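Local coordinates for putative type VI secretion protein (Escherichia coli, PDB 6SKI) that probably hydrolyses phospholipids as a toxic effector of the bacterial type VI secretion system, delivered bound to the VgrG spike, at residues 280-285 with 304-309; 455-460 with 472-477. All coordinates share one frame; numbering follows the deposited sequence.

Contact 1. Residues 280-285 with 304-309; sequences FQITAM and LALPGA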
loop_
_atom_site.group_PDB
_atom_site.type_symbol
_atom_site.label_atom_id
_atom_site.label_comp_id
_atom_site.label_asym_id
_atom_site.label_seq_id
_atom_site.Cartn_x
_atom_site.Cartn_y
_atom_site.Cartn_z
ATOM N N PHE A 280 -8.581 11.086 -5.061
ATOM C CA PHE A 280 -9.708 10.175 -4.927
ATOM C C PHE A 280 -9.328 9.035 -4.000
ATOM O O PHE A 280 -8.272 8.423 -4.170
ATOM C CB PHE A 280 -10.134 9.616 -6.284
ATOM C CG PHE A 280 -11.376 8.779 -6.230
ATOM C CD1 PHE A 280 -12.599 9.350 -5.942
ATOM C CD2 PHE A 280 -11.319 7.418 -6.458
ATOM C CE1 PHE A 280 -13.736 8.582 -5.893
ATOM C CE2 PHE A 280 -12.456 6.651 -6.413
ATOM C CZ PHE A 280 -13.665 7.234 -6.127
ATOM N N GLN A 281 -10.181 8.757 -3.021
ATOM C CA GLN A 281 -10.030 7.589 -2.170
ATOM C C GLN A 281 -11.266 6.713 -2.251
ATOM O O GLN A 281 -12.396 7.209 -2.240
ATOM C CB GLN A 281 -9.792 7.959 -0.711
ATOM C CG GLN A 281 -9.261 6.793 0.090
ATOM C CD GLN A 281 -8.895 7.154 1.503
ATOM O OE1 GLN A 281 -9.546 7.979 2.133
ATOM N NE2 GLN A 281 -7.855 6.523 2.018
ATOM N N ILE A 282 -11.042 5.410 -2.330
ATOM C CA ILE A 282 -12.080 4.419 -2.095
ATOM C C ILE A 282 -11.914 3.927 -0.666
ATOM O O ILE A 282 -10.802 3.936 -0.130
ATOM C CB ILE A 282 -12.009 3.266 -3.106
ATOM C CG1 ILE A 282 -11.805 3.820 -4.513
ATOM C CG2 ILE A 282 -13.292 2.467 -3.076
ATOM C CD1 ILE A 282 -11.676 2.764 -5.574
ATOM N N THR A 283 -13.018 3.579 -0.023
ATOM C CA THR A 283 -13.010 3.186 1.376
ATOM C C THR A 283 -13.784 1.887 1.530
ATOM O O THR A 283 -14.807 1.687 0.872
ATOM C CB THR A 283 -13.612 4.304 2.247
ATOM O OG1 THR A 283 -12.615 5.299 2.499
ATOM C CG2 THR A 283 -14.140 3.768 3.568
ATOM N N ALA A 284 -13.284 1.001 2.385
ATOM C CA ALA A 284 -13.945 -0.271 2.638
ATOM C C ALA A 284 -15.078 -0.069 3.633
ATOM O O ALA A 284 -14.843 0.325 4.779
ATOM C CB ALA A 284 -12.943 -1.289 3.170
ATOM N N MET A 285 -16.303 -0.355 3.205
ATOM C CA MET A 285 -17.457 -0.202 4.076
ATOM C C MET A 285 -17.619 -1.360 5.043
ATOM O O MET A 285 -18.319 -1.212 6.049
ATOM C CB MET A 285 -18.737 -0.059 3.250
ATOM C CG MET A 285 -19.043 1.356 2.827
ATOM S SD MET A 285 -20.646 1.556 2.030
ATOM C CE MET A 285 -21.195 -0.139 1.903
ATOM N N LEU A 304 -14.971 7.760 -1.756
ATOM C CA LEU A 304 -16.044 6.816 -2.026
ATOM C C LEU A 304 -15.951 5.653 -1.055
ATOM O O LEU A 304 -14.941 4.947 -1.021
ATOM C CB LEU A 304 -15.978 6.305 -3.463
ATOM C CG LEU A 304 -17.074 5.320 -3.858
ATOM C CD1 LEU A 304 -18.427 5.981 -3.808
ATOM C CD2 LEU A 304 -16.803 4.772 -5.236
ATOM N N ALA A 305 -17.004 5.452 -0.274
ATOM C CA ALA A 305 -17.118 4.276 0.569
ATOM C C ALA A 305 -17.785 3.172 -0.234
ATOM O O ALA A 305 -18.905 3.344 -0.725
ATOM C CB ALA A 305 -17.921 4.586 1.830
ATOM N N LEU A 306 -17.099 2.043 -0.370
ATOM C CA LEU A 306 -17.573 0.976 -1.227
ATOM C C LEU A 306 -17.675 -0.316 -0.430
ATOM O O LEU A 306 -16.801 -0.610 0.392
ATOM C CB LEU A 306 -16.631 0.782 -2.421
ATOM C CG LEU A 306 -17.264 0.635 -3.803
ATOM C CD1 LEU A 306 -18.396 1.621 -3.975
ATOM C CD2 LEU A 306 -16.215 0.844 -4.876
ATOM N N PRO A 307 -18.732 -1.098 -0.641
ATOM C CA PRO A 307 -18.903 -2.334 0.129
ATOM C C PRO A 307 -17.751 -3.298 -0.102
ATOM O O PRO A 307 -17.318 -3.517 -1.234
ATOM C CB PRO A 307 -20.227 -2.890 -0.404
ATOM C CG PRO A 307 -20.334 -2.291 -1.765
ATOM C CD PRO A 307 -19.865 -0.892 -1.553
ATOM N N GLY A 308 -17.252 -3.862 0.980
ATOM C CA GLY A 308 -16.162 -4.814 0.899
ATOM C C GLY A 308 -15.231 -4.662 2.079
ATOM O O GLY A 308 -15.353 -3.753 2.893
ATOM N N ALA A 309 -14.281 -5.577 2.152
ATOM C CA ALA A 309 -13.264 -5.562 3.182
ATOM C C ALA A 309 -12.068 -4.750 2.689
ATOM O O ALA A 309 -12.147 -4.053 1.674
ATOM C CB ALA A 309 -12.887 -6.999 3.555
#
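Strands 278-284 and 303-306 run parallel at the end of the mostly parallel central sheet of an alpha/beta-hydrolase domain, and between them they set the side chains in two layers. On one face, I282, A284, L304 and L306 share a layer. I282 and L306 lie side by side and point the same way: the CG2 branch of I282, anti to its backbone N, meets L306 CD2 at 3.8 Å. F280 also has CG anti to N (chi1 -174°), which swings the ring tip across to the neighbouring strand, with CZ 3.6 Å from L304 CB. Helices 416-431 and 452-466 pack over this layer, and R466 adds a cation-pi contact to the F280 ring. T283 and A305 occupy the other face.

The backbone ladder holds these layers in register. T283 is tied to the same neighbouring strand through both backbone groups: its N donates to L304 O in a bent bond (131°), and its O accepts L306 N almost straight (177°), while L304 N binds Q281 O.

Past A284 and L306 both strands give way to loops. A284 CB touches the carbonyl oxygens of G308 and A309, just before H310; with S197 and D245, H310 has the geometry of a Ser-His-Asp triad, so this strand end probably helps shape the active site. The M285 side chain lies along 305-307: CG sits 3.6 Å from A305 CB, and a bend at chi3 lays CE against the P307 ring, 3.7 Å from its CB. The M285 N reaches L306 O at 2.9 Å, from above the carbonyl plane.

Contact 2. Residues 455-460 with 472-477; sequences ADKAIA and QAFTEE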
loop_
_atom_site.group_PDB
_atom_site.type_symbol
_atom_site.label_atom_id
_atom_site.label_comp_id
_atom_site.label_asym_id
_atom_site.label_seq_id
_atom_site.Cartn_x
_atom_site.Cartn_y
_atom_site.Cartn_z
ATOM N N ALA A 455 -20.998 -2.886 -11.160
ATOM C CA ALA A 455 -19.777 -2.118 -11.346
ATOM C C ALA A 455 -20.092 -0.766 -11.953
ATOM O O ALA A 455 -19.608 0.264 -11.470
ATOM C CB ALA A 455 -18.799 -2.882 -12.229
ATOM N N ASP A 456 -20.955 -0.749 -12.972
ATOM C CA ASP A 456 -21.381 0.518 -13.543
ATOM C C ASP A 456 -21.922 1.429 -12.457
ATOM O O ASP A 456 -21.484 2.579 -12.325
ATOM C CB ASP A 456 -22.437 0.276 -14.617
ATOM C CG ASP A 456 -21.855 -0.317 -15.878
ATOM O OD1 ASP A 456 -20.631 -0.550 -15.914
ATOM O OD2 ASP A 456 -22.624 -0.556 -16.832
ATOM N N LYS A 457 -22.805 0.898 -11.607
ATOM C CA LYS A 457 -23.351 1.710 -10.531
ATOM C C LYS A 457 -22.236 2.228 -9.643
ATOM O O LYS A 457 -22.175 3.428 -9.349
ATOM C CB LYS A 457 -24.363 0.904 -9.720
ATOM C CG LYS A 457 -25.011 1.698 -8.603
ATOM C CD LYS A 457 -26.361 1.123 -8.231
ATOM C CE LYS A 457 -26.917 1.802 -6.996
ATOM N NZ LYS A 457 -28.091 1.072 -6.452
ATOM N N ALA A 458 -21.292 1.356 -9.283
ATOM C CA ALA A 458 -20.173 1.796 -8.465
ATOM C C ALA A 458 -19.404 2.901 -9.165
ATOM O O ALA A 458 -19.101 3.934 -8.557
ATOM C CB ALA A 458 -19.255 0.619 -8.147
ATOM N N ILE A 459 -19.148 2.737 -10.465
ATOM C CA ILE A 459 -18.453 3.784 -11.203
ATOM C C ILE A 459 -19.256 5.070 -11.146
ATOM O O ILE A 459 -18.716 6.144 -10.851
ATOM C CB ILE A 459 -18.181 3.337 -12.650
ATOM C CG1 ILE A 459 -17.003 2.365 -12.692
ATOM C CG2 ILE A 459 -17.907 4.533 -13.536
ATOM C CD1 ILE A 459 -17.056 1.389 -13.833
ATOM N N ALA A 460 -20.575 4.969 -11.335
ATOM C CA ALA A 460 -21.404 6.161 -11.248
ATOM C C ALA A 460 -21.297 6.777 -9.865
ATOM O O ALA A 460 -21.153 7.999 -9.732
ATOM C CB ALA A 460 -22.854 5.823 -11.580
ATOM N N GLN A 472 -25.660 7.358 -5.421
ATOM C CA GLN A 472 -26.860 6.544 -5.277
ATOM C C GLN A 472 -26.441 5.213 -4.675
ATOM O O GLN A 472 -25.780 4.405 -5.336
ATOM C CB GLN A 472 -27.551 6.351 -6.622
ATOM C CG GLN A 472 -28.095 7.631 -7.231
ATOM C CD GLN A 472 -29.368 8.097 -6.563
ATOM O OE1 GLN A 472 -30.273 7.305 -6.308
ATOM N NE2 GLN A 472 -29.446 9.390 -6.272
ATOM N N ALA A 473 -26.820 4.982 -3.424
ATOM C CA ALA A 473 -26.309 3.838 -2.692
ATOM C C ALA A 473 -26.838 2.537 -3.283
ATOM O O ALA A 473 -27.859 2.502 -3.975
ATOM C CB ALA A 473 -26.686 3.935 -1.216
ATOM N N PHE A 474 -26.120 1.456 -3.003
ATOM C CA PHE A 474 -26.536 0.138 -3.450
ATOM C C PHE A 474 -27.736 -0.324 -2.638
ATOM O O PHE A 474 -27.752 -0.211 -1.409
ATOM C CB PHE A 474 -25.390 -0.861 -3.299
ATOM C CG PHE A 474 -24.316 -0.721 -4.337
ATOM C CD1 PHE A 474 -24.583 -0.966 -5.669
ATOM C CD2 PHE A 474 -23.035 -0.355 -3.976
ATOM C CE1 PHE A 474 -23.595 -0.841 -6.616
ATOM C CE2 PHE A 474 -22.046 -0.230 -4.921
ATOM C CZ PHE A 474 -22.327 -0.473 -6.241
ATOM N N THR A 475 -28.748 -0.842 -3.328
ATOM C CA THR A 475 -29.906 -1.369 -2.630
ATOM C C THR A 475 -29.528 -2.653 -1.893
ATOM O O THR A 475 -28.446 -3.214 -2.078
ATOM C CB THR A 475 -31.055 -1.623 -3.605
ATOM O OG1 THR A 475 -30.610 -2.477 -4.663
ATOM C CG2 THR A 475 -31.542 -0.316 -4.197
ATOM N N GLU A 476 -30.440 -3.118 -1.037
ATOM C CA GLU A 476 -30.123 -4.265 -0.193
ATOM C C GLU A 476 -30.003 -5.545 -1.008
ATOM O O GLU A 476 -29.223 -6.435 -0.661
ATOM C CB GLU A 476 -31.159 -4.405 0.917
ATOM C CG GLU A 476 -31.373 -3.112 1.674
ATOM C CD GLU A 476 -30.412 -2.959 2.838
ATOM O OE1 GLU A 476 -29.897 -1.839 3.041
ATOM O OE2 GLU A 476 -30.168 -3.959 3.545
ATOM N N GLU A 477 -30.767 -5.662 -2.095
ATOM C CA GLU A 477 -30.559 -6.779 -3.012
ATOM C C GLU A 477 -29.185 -6.691 -3.657
ATOM O O GLU A 477 -28.452 -7.689 -3.745
ATOM C CB GLU A 477 -31.644 -6.791 -4.089
ATOM C CG GLU A 477 -33.070 -6.652 -3.576
ATOM C CD GLU A 477 -33.457 -5.212 -3.285
ATOM O OE1 GLU A 477 -32.824 -4.585 -2.410
ATOM O OE2 GLU A 477 -34.395 -4.705 -3.937
#
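Apolar packing centres on the ring of F474: the K457 chain and the F474 side chain lie antiparallel, each reaching toward the other's backbone. K457 leaves helix 452-466 with CG anti to the backbone N (chi1 -178°) and stays extended beyond it, so its methylenes run alongside the ring: CG lies 3.5 Å from F474 CE1, and CD is close to both CD1 and CE1. F474 has CG anti to its carbonyl carbon (chi1 -75°), which carries the far end of the ring in toward the helix. There A458 CB meets the ring edge, in its plane, at 3.8 Å from CZ. L454 and Q461 of the same helix, together with L479 and I482 of helix 476-483, also touch the ring, so F474 is buried although its neighbours in the chain are exposed.

The extended residues 472-475 pass alongside helix 452-466 and lead into helix 476-483, with T475 at its N-cap. T475 N donates to the carboxylate of E478, the N3 residue, which makes the N3-to-N-cap half of a capping box.

Polar contacts gather at the outer end of K457. Having passed the ring, the ammonium donates to the backbone, with NZ 2.9 Å from A473 O and the nitrogen lifted about 36° out of the carbonyl plane. CE comes within 3.3 Å of Q472 O, so two successive carbonyls face the end of the lysine chain. The charge itself is met by E478, whose OE1, the same oxygen that accepts T475 N, forms a salt bridge with NZ. That shared carboxylate oxygen ties the lysine to the first turn of helix 476-483, while Q461 NE2 binds Q472 O.

Contact 1 is core and contact 2 lies nearer the surface, their centres about 12 Å apart. Strand pairing at 280-285 with 304-309 is carried by a backbone ladder with apolar side chains on a buried face; at 455-460 with 472-477, K457 packs its methylenes, with A458, on F474, while its ammonium bonds A473 O and pairs with E478. Helix 452-466 is common to both: it packs on L304 and L306 of the sheet while its residues K457 and A458 receive F474. The two contacts also touch directly, with P307 CG 4.0 Å from F474 CD2, so the F474 ring bridges from the loop just after strand 303-306 to helix 452-466.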